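Local structure of cell death abnormality protein 2 (Caenorhabditis elegans, 3QWX) at residues N4-F16 against D91-V103. The protein acts as a CRK-family SH2/SH3 signalling adaptor, required for cell migration and engulfment of cell corpses, and forms a ternary complex with CED-5 and CED-12. Residues are numbered along the deposited sequence; the frame is centred on the assembly and turned at random.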
loop_
_atom_site.group_PDB
_atom_site.type_symbol
_atom_site.label_atom_id
_atom_site.label_comp_id
_atom_site.label_asym_id
_atom_site.label_seq_id
_atom_site.Cartn_x
_atom_site.Cartn_y
_atom_site.Cartn_z
ATOM N N ASN A 4 -4.277 0.493 -17.032
ATOM C CA ASN A 4 -5.305 -0.381 -16.474
ATOM C C ASN A 4 -5.892 0.171 -15.159
ATOM O O ASN A 4 -6.180 1.368 -15.064
ATOM C CB ASN A 4 -4.774 -1.813 -16.302
ATOM C CG ASN A 4 -4.142 -2.376 -17.582
ATOM O OD1 ASN A 4 -3.331 -1.710 -18.238
ATOM N ND2 ASN A 4 -4.496 -3.625 -17.926
ATOM N N GLY A 5 -6.058 -0.694 -14.155
ATOM C CA GLY A 5 -6.790 -0.345 -12.941
ATOM C C GLY A 5 -5.991 0.357 -11.849
ATOM O O GLY A 5 -6.549 0.819 -10.842
ATOM N N PHE A 6 -4.680 0.426 -12.040
ATOM C CA PHE A 6 -3.798 1.120 -11.122
ATOM C C PHE A 6 -2.526 1.484 -11.880
ATOM O O PHE A 6 -2.263 0.958 -12.962
ATOM C CB PHE A 6 -3.486 0.253 -9.892
ATOM C CG PHE A 6 -2.758 -1.026 -10.221
ATOM C CD1 PHE A 6 -1.363 -1.077 -10.200
ATOM C CD2 PHE A 6 -3.457 -2.171 -10.554
ATOM C CE1 PHE A 6 -0.693 -2.251 -10.500
ATOM C CE2 PHE A 6 -2.788 -3.353 -10.865
ATOM C CZ PHE A 6 -1.410 -3.388 -10.840
ATOM N N ASP A 7 -1.755 2.402 -11.315
ATOM C CA ASP A 7 -0.494 2.817 -11.908
ATOM C C ASP A 7 0.640 2.153 -11.130
ATOM O O ASP A 7 0.855 2.470 -9.953
ATOM C CB ASP A 7 -0.379 4.344 -11.870
ATOM C CG ASP A 7 0.920 4.857 -12.481
ATOM O OD1 ASP A 7 1.776 4.030 -12.870
ATOM O OD2 ASP A 7 1.082 6.098 -12.566
ATOM N N PRO A 8 1.343 1.204 -11.776
ATOM C CA PRO A 8 2.419 0.426 -11.145
ATOM C C PRO A 8 3.520 1.319 -10.601
ATOM O O PRO A 8 4.130 0.979 -9.596
ATOM C CB PRO A 8 2.971 -0.420 -12.312
ATOM C CG PRO A 8 1.869 -0.506 -13.267
ATOM C CD PRO A 8 1.149 0.812 -13.186
ATOM N N PHE A 9 3.777 2.450 -11.255
ATOM C CA PHE A 9 4.820 3.357 -10.780
ATOM C C PHE A 9 4.459 4.033 -9.450
ATOM O O PHE A 9 5.333 4.468 -8.697
ATOM C CB PHE A 9 5.203 4.373 -11.863
ATOM C CG PHE A 9 5.865 3.735 -13.053
ATOM C CD1 PHE A 9 7.184 3.313 -12.982
ATOM C CD2 PHE A 9 5.154 3.500 -14.216
ATOM C CE1 PHE A 9 7.787 2.689 -14.080
ATOM C CE2 PHE A 9 5.753 2.877 -15.314
ATOM C CZ PHE A 9 7.066 2.471 -15.233
ATOM N N GLU A 10 3.169 4.083 -9.153
ATOM C CA GLU A 10 2.696 4.723 -7.923
ATOM C C GLU A 10 2.382 3.720 -6.808
ATOM O O GLU A 10 1.479 3.936 -5.989
ATOM C CB GLU A 10 1.482 5.591 -8.229
ATOM C CG GLU A 10 1.811 6.750 -9.161
ATOM C CD GLU A 10 2.963 7.604 -8.642
ATOM O OE1 GLU A 10 3.004 7.879 -7.415
ATOM O OE2 GLU A 10 3.831 7.994 -9.459
ATOM N N TRP A 11 3.158 2.642 -6.754
ATOM C CA TRP A 11 2.892 1.554 -5.815
ATOM C C TRP A 11 3.055 1.931 -4.340
ATOM O O TRP A 11 2.497 1.269 -3.459
ATOM C CB TRP A 11 3.752 0.334 -6.146
ATOM C CG TRP A 11 5.226 0.534 -5.956
ATOM C CD1 TRP A 11 6.138 0.862 -6.917
ATOM C CD2 TRP A 11 5.962 0.402 -4.732
ATOM N NE1 TRP A 11 7.396 0.938 -6.370
ATOM C CE2 TRP A 11 7.313 0.670 -5.028
ATOM C CE3 TRP A 11 5.610 0.091 -3.411
ATOM C CZ2 TRP A 11 8.316 0.637 -4.048
ATOM C CZ3 TRP A 11 6.608 0.057 -2.442
ATOM C CH2 TRP A 11 7.941 0.327 -2.766
ATOM N N ARG A 12 3.821 2.982 -4.070
ATOM C CA ARG A 12 4.025 3.429 -2.692
ATOM C C ARG A 12 2.720 3.951 -2.083
ATOM O O ARG A 12 2.572 4.014 -0.861
ATOM C CB ARG A 12 5.161 4.457 -2.611
ATOM C CG ARG A 12 6.553 3.830 -2.818
ATOM C CD ARG A 12 7.637 4.890 -2.923
ATOM N NE ARG A 12 8.990 4.335 -3.037
ATOM C CZ ARG A 12 9.549 3.921 -4.172
ATOM N NH1 ARG A 12 8.868 3.960 -5.316
ATOM N NH2 ARG A 12 10.789 3.444 -4.164
ATOM N N SER A 13 1.760 4.280 -2.944
ATOM C CA SER A 13 0.423 4.668 -2.500
ATOM C C SER A 13 -0.488 3.464 -2.211
ATOM O O SER A 13 -1.571 3.628 -1.651
ATOM C CB SER A 13 -0.237 5.600 -3.516
ATOM O OG SER A 13 0.564 6.750 -3.744
ATOM N N PHE A 14 -0.078 2.259 -2.604
ATOM C CA PHE A 14 -0.783 1.073 -2.097
ATOM C C PHE A 14 0.093 0.170 -1.223
ATOM O O PHE A 14 -0.125 -1.045 -1.120
ATOM C CB PHE A 14 -1.567 0.313 -3.169
ATOM C CG PHE A 14 -0.836 0.107 -4.465
ATOM C CD1 PHE A 14 0.114 -0.891 -4.591
ATOM C CD2 PHE A 14 -1.158 0.870 -5.580
ATOM C CE1 PHE A 14 0.765 -1.109 -5.813
ATOM C CE2 PHE A 14 -0.520 0.662 -6.804
ATOM C CZ PHE A 14 0.447 -0.323 -6.914
ATOM N N TYR A 15 1.066 0.813 -0.573
ATOM C CA TYR A 15 2.025 0.167 0.315
ATOM C C TYR A 15 1.660 0.504 1.770
ATOM O O TYR A 15 1.401 1.663 2.096
ATOM C CB TYR A 15 3.436 0.649 -0.047
ATOM C CG TYR A 15 4.515 0.341 0.964
ATOM C CD1 TYR A 15 4.773 -0.955 1.367
ATOM C CD2 TYR A 15 5.292 1.358 1.496
ATOM C CE1 TYR A 15 5.763 -1.230 2.293
ATOM C CE2 TYR A 15 6.288 1.096 2.414
ATOM C CZ TYR A 15 6.521 -0.198 2.811
ATOM O OH TYR A 15 7.513 -0.454 3.732
ATOM N N PHE A 16 1.603 -0.515 2.627
ATOM C CA PHE A 16 1.125 -0.348 3.994
ATOM C C PHE A 16 2.201 -0.767 5.002
ATOM O O PHE A 16 2.189 -1.882 5.519
ATOM C CB PHE A 16 -0.176 -1.128 4.215
ATOM C CG PHE A 16 -1.333 -0.633 3.378
ATOM C CD1 PHE A 16 -1.485 -1.042 2.052
ATOM C CD2 PHE A 16 -2.262 0.241 3.911
ATOM C CE1 PHE A 16 -2.544 -0.573 1.276
ATOM C CE2 PHE A 16 -3.326 0.699 3.151
ATOM C CZ PHE A 16 -3.469 0.293 1.824
ATOM N N ASP A 91 12.287 -4.018 -11.995
ATOM C CA ASP A 91 11.851 -3.216 -10.857
ATOM C C ASP A 91 10.454 -3.652 -10.385
ATOM O O ASP A 91 9.832 -4.540 -10.978
ATOM C CB ASP A 91 11.900 -1.708 -11.195
ATOM C CG ASP A 91 11.126 -1.341 -12.492
ATOM O OD1 ASP A 91 10.111 -1.989 -12.835
ATOM O OD2 ASP A 91 11.527 -0.370 -13.169
ATOM N N ILE A 92 9.980 -3.039 -9.306
ATOM C CA ILE A 92 8.666 -3.350 -8.763
ATOM C C ILE A 92 7.517 -2.916 -9.698
ATOM O O ILE A 92 6.513 -3.613 -9.810
ATOM C CB ILE A 92 8.494 -2.771 -7.317
ATOM C CG1 ILE A 92 9.413 -3.512 -6.333
ATOM C CG2 ILE A 92 7.043 -2.861 -6.863
ATOM C CD1 ILE A 92 9.551 -2.845 -4.957
ATOM N N PRO A 93 7.647 -1.760 -10.373
ATOM C CA PRO A 93 6.531 -1.459 -11.280
ATOM C C PRO A 93 6.412 -2.475 -12.418
ATOM O O PRO A 93 5.292 -2.841 -12.810
ATOM C CB PRO A 93 6.873 -0.054 -11.794
ATOM C CG PRO A 93 7.690 0.558 -10.634
ATOM C CD PRO A 93 8.547 -0.604 -10.195
ATOM N N ALA A 94 7.550 -2.934 -12.930
ATOM C CA ALA A 94 7.557 -3.935 -13.983
ATOM C C ALA A 94 6.891 -5.220 -13.490
ATOM O O ALA A 94 6.101 -5.831 -14.207
ATOM C CB ALA A 94 8.979 -4.208 -14.458
ATOM N N LEU A 95 7.200 -5.612 -12.253
ATOM C CA LEU A 95 6.602 -6.791 -11.635
ATOM C C LEU A 95 5.093 -6.635 -11.529
ATOM O O LEU A 95 4.351 -7.539 -11.883
ATOM C CB LEU A 95 7.203 -7.033 -10.240
ATOM C CG LEU A 95 6.710 -8.200 -9.363
ATOM C CD1 LEU A 95 7.756 -8.592 -8.329
ATOM C CD2 LEU A 95 5.372 -7.886 -8.690
ATOM N N LEU A 96 4.644 -5.492 -11.018
ATOM C CA LEU A 96 3.218 -5.238 -10.806
ATOM C C LEU A 96 2.461 -5.164 -12.124
ATOM O O LEU A 96 1.377 -5.719 -12.247
ATOM C CB LEU A 96 3.002 -3.926 -10.034
ATOM C CG LEU A 96 3.519 -3.863 -8.586
ATOM C CD1 LEU A 96 3.317 -2.478 -8.023
ATOM C CD2 LEU A 96 2.842 -4.909 -7.710
ATOM N N ASN A 97 3.019 -4.446 -13.099
ATOM C CA ASN A 97 2.431 -4.419 -14.440
ATOM C C ASN A 97 2.254 -5.821 -15.008
ATOM O O ASN A 97 1.213 -6.152 -15.596
ATOM C CB ASN A 97 3.302 -3.621 -15.401
ATOM C CG ASN A 97 2.737 -3.606 -16.806
ATOM O OD1 ASN A 97 1.743 -2.923 -17.075
ATOM N ND2 ASN A 97 3.363 -4.360 -17.708
ATOM N N HIS A 98 3.285 -6.643 -14.841
ATOM C CA HIS A 98 3.285 -7.982 -15.419
ATOM C C HIS A 98 2.069 -8.778 -14.934
ATOM O O HIS A 98 1.456 -9.530 -15.691
ATOM C CB HIS A 98 4.590 -8.708 -15.059
ATOM C CG HIS A 98 4.656 -10.122 -15.550
ATOM N ND1 HIS A 98 5.096 -10.451 -16.812
ATOM C CD2 HIS A 98 4.340 -11.291 -14.944
ATOM C CE1 HIS A 98 5.050 -11.763 -16.966
ATOM N NE2 HIS A 98 4.599 -12.296 -15.846
ATOM N N PHE A 99 1.712 -8.611 -13.666
ATOM C CA PHE A 99 0.652 -9.440 -13.096
ATOM C C PHE A 99 -0.746 -8.821 -13.220
ATOM O O PHE A 99 -1.704 -9.301 -12.627
ATOM C CB PHE A 99 0.996 -9.864 -11.661
ATOM C CG PHE A 99 2.100 -10.902 -11.592
ATOM C CD1 PHE A 99 1.846 -12.219 -11.933
ATOM C CD2 PHE A 99 3.384 -10.553 -11.192
ATOM C CE1 PHE A 99 2.842 -13.179 -11.874
ATOM C CE2 PHE A 99 4.401 -11.504 -11.137
ATOM C CZ PHE A 99 4.127 -12.821 -11.473
ATOM N N LYS A 100 -0.855 -7.764 -14.016
ATOM C CA LYS A 100 -2.156 -7.281 -14.455
ATOM C C LYS A 100 -2.768 -8.262 -15.449
ATOM O O LYS A 100 -3.981 -8.449 -15.475
ATOM C CB LYS A 100 -2.040 -5.910 -15.129
ATOM C CG LYS A 100 -1.888 -4.721 -14.192
ATOM C CD LYS A 100 -2.033 -3.438 -15.000
ATOM C CE LYS A 100 -1.999 -2.200 -14.140
ATOM N NZ LYS A 100 -2.182 -0.982 -14.978
ATOM N N MET A 101 -1.921 -8.880 -16.264
ATOM C CA MET A 101 -2.386 -9.683 -17.402
ATOM C C MET A 101 -1.890 -11.121 -17.359
ATOM O O MET A 101 -2.028 -11.861 -18.336
ATOM C CB MET A 101 -1.967 -9.042 -18.732
ATOM C CG MET A 101 -2.696 -7.743 -19.076
ATOM S SD MET A 101 -4.497 -7.917 -19.203
ATOM C CE MET A 101 -4.658 -8.649 -20.836
ATOM N N ARG A 102 -1.288 -11.498 -16.239
ATOM C CA ARG A 102 -0.811 -12.855 -16.006
ATOM C C ARG A 102 -1.186 -13.138 -14.549
ATOM O O ARG A 102 -1.146 -12.228 -13.716
ATOM C CB ARG A 102 0.715 -12.909 -16.189
ATOM C CG ARG A 102 1.267 -14.095 -16.976
ATOM C CD ARG A 102 1.144 -13.917 -18.498
ATOM N NE ARG A 102 -0.241 -13.979 -18.973
ATOM C CZ ARG A 102 -0.721 -14.891 -19.823
ATOM N NH1 ARG A 102 -1.990 -14.839 -20.187
ATOM N NH2 ARG A 102 0.057 -15.849 -20.314
ATOM N N VAL A 103 -1.566 -14.372 -14.227
ATOM C CA VAL A 103 -1.948 -14.665 -12.840
ATOM C C VAL A 103 -0.749 -14.951 -11.953
ATOM O O VAL A 103 0.304 -15.392 -12.423
ATOM C CB VAL A 103 -2.920 -15.866 -12.712
ATOM C CG1 VAL A 103 -4.234 -15.564 -13.431
ATOM C CG2 VAL A 103 -2.254 -17.144 -13.227
#
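Lys-100 lies over one face of the Phe-6 ring, the two side chains running past each other in opposite directions. Lys-100 CE sits 3.6 Å from the Phe-6 ring centroid, a CH-pi contact. The Lys-100 side chain is extended beyond CG, and this length brings NZ to the backbone of Phe-6. Lys-100 NZ gives a hydrogen bond of 2.8 Å to Phe-6 O, in the carbonyl plane. Lys-100 NZ also stands almost on the normal of the Phe-6 ring, 4.6 Å from the centroid, in a cation-pi contact. Leu-96 O meets the edge of this ring.

In this SH2 domain, helix 92-98 is the second of the two helices flanking the central sheet; its first turn is capped by Asp-91 OD1 accepting from Ala-94 N. Phe-6, Pro-8, Phe-9, Trp-11 and Phe-14 pack on it and on Lys-100 just past its end; Pro-8 CB rests 3.4 Å from Pro-93 O. Trp-11 CG lies between its backbone N and carbonyl carbon (chi1 66°), and the indole is turned toward the start of the helix. Ile-92 CG2 sits over one indole face, 3.8 Å from the centroid of the five-membered ring of Trp-11. On the opposite face lie Arg-12 CG, toward the rim, and the Arg-12 guanidinium, over Trp-11 CZ2. Pro-93 CG comes to the indole edge, while Pro-93 CB lies over the Phe-9 ring, 3.6 Å from Phe-9 CD1. Leu-96 CD1 lies 3.4 Å from Trp-11 CB and meets the edge of the Phe-14 ring. Phe-38, on strand 37-42 of the central sheet, meets Phe-6 and Phe-14 edge-to-face.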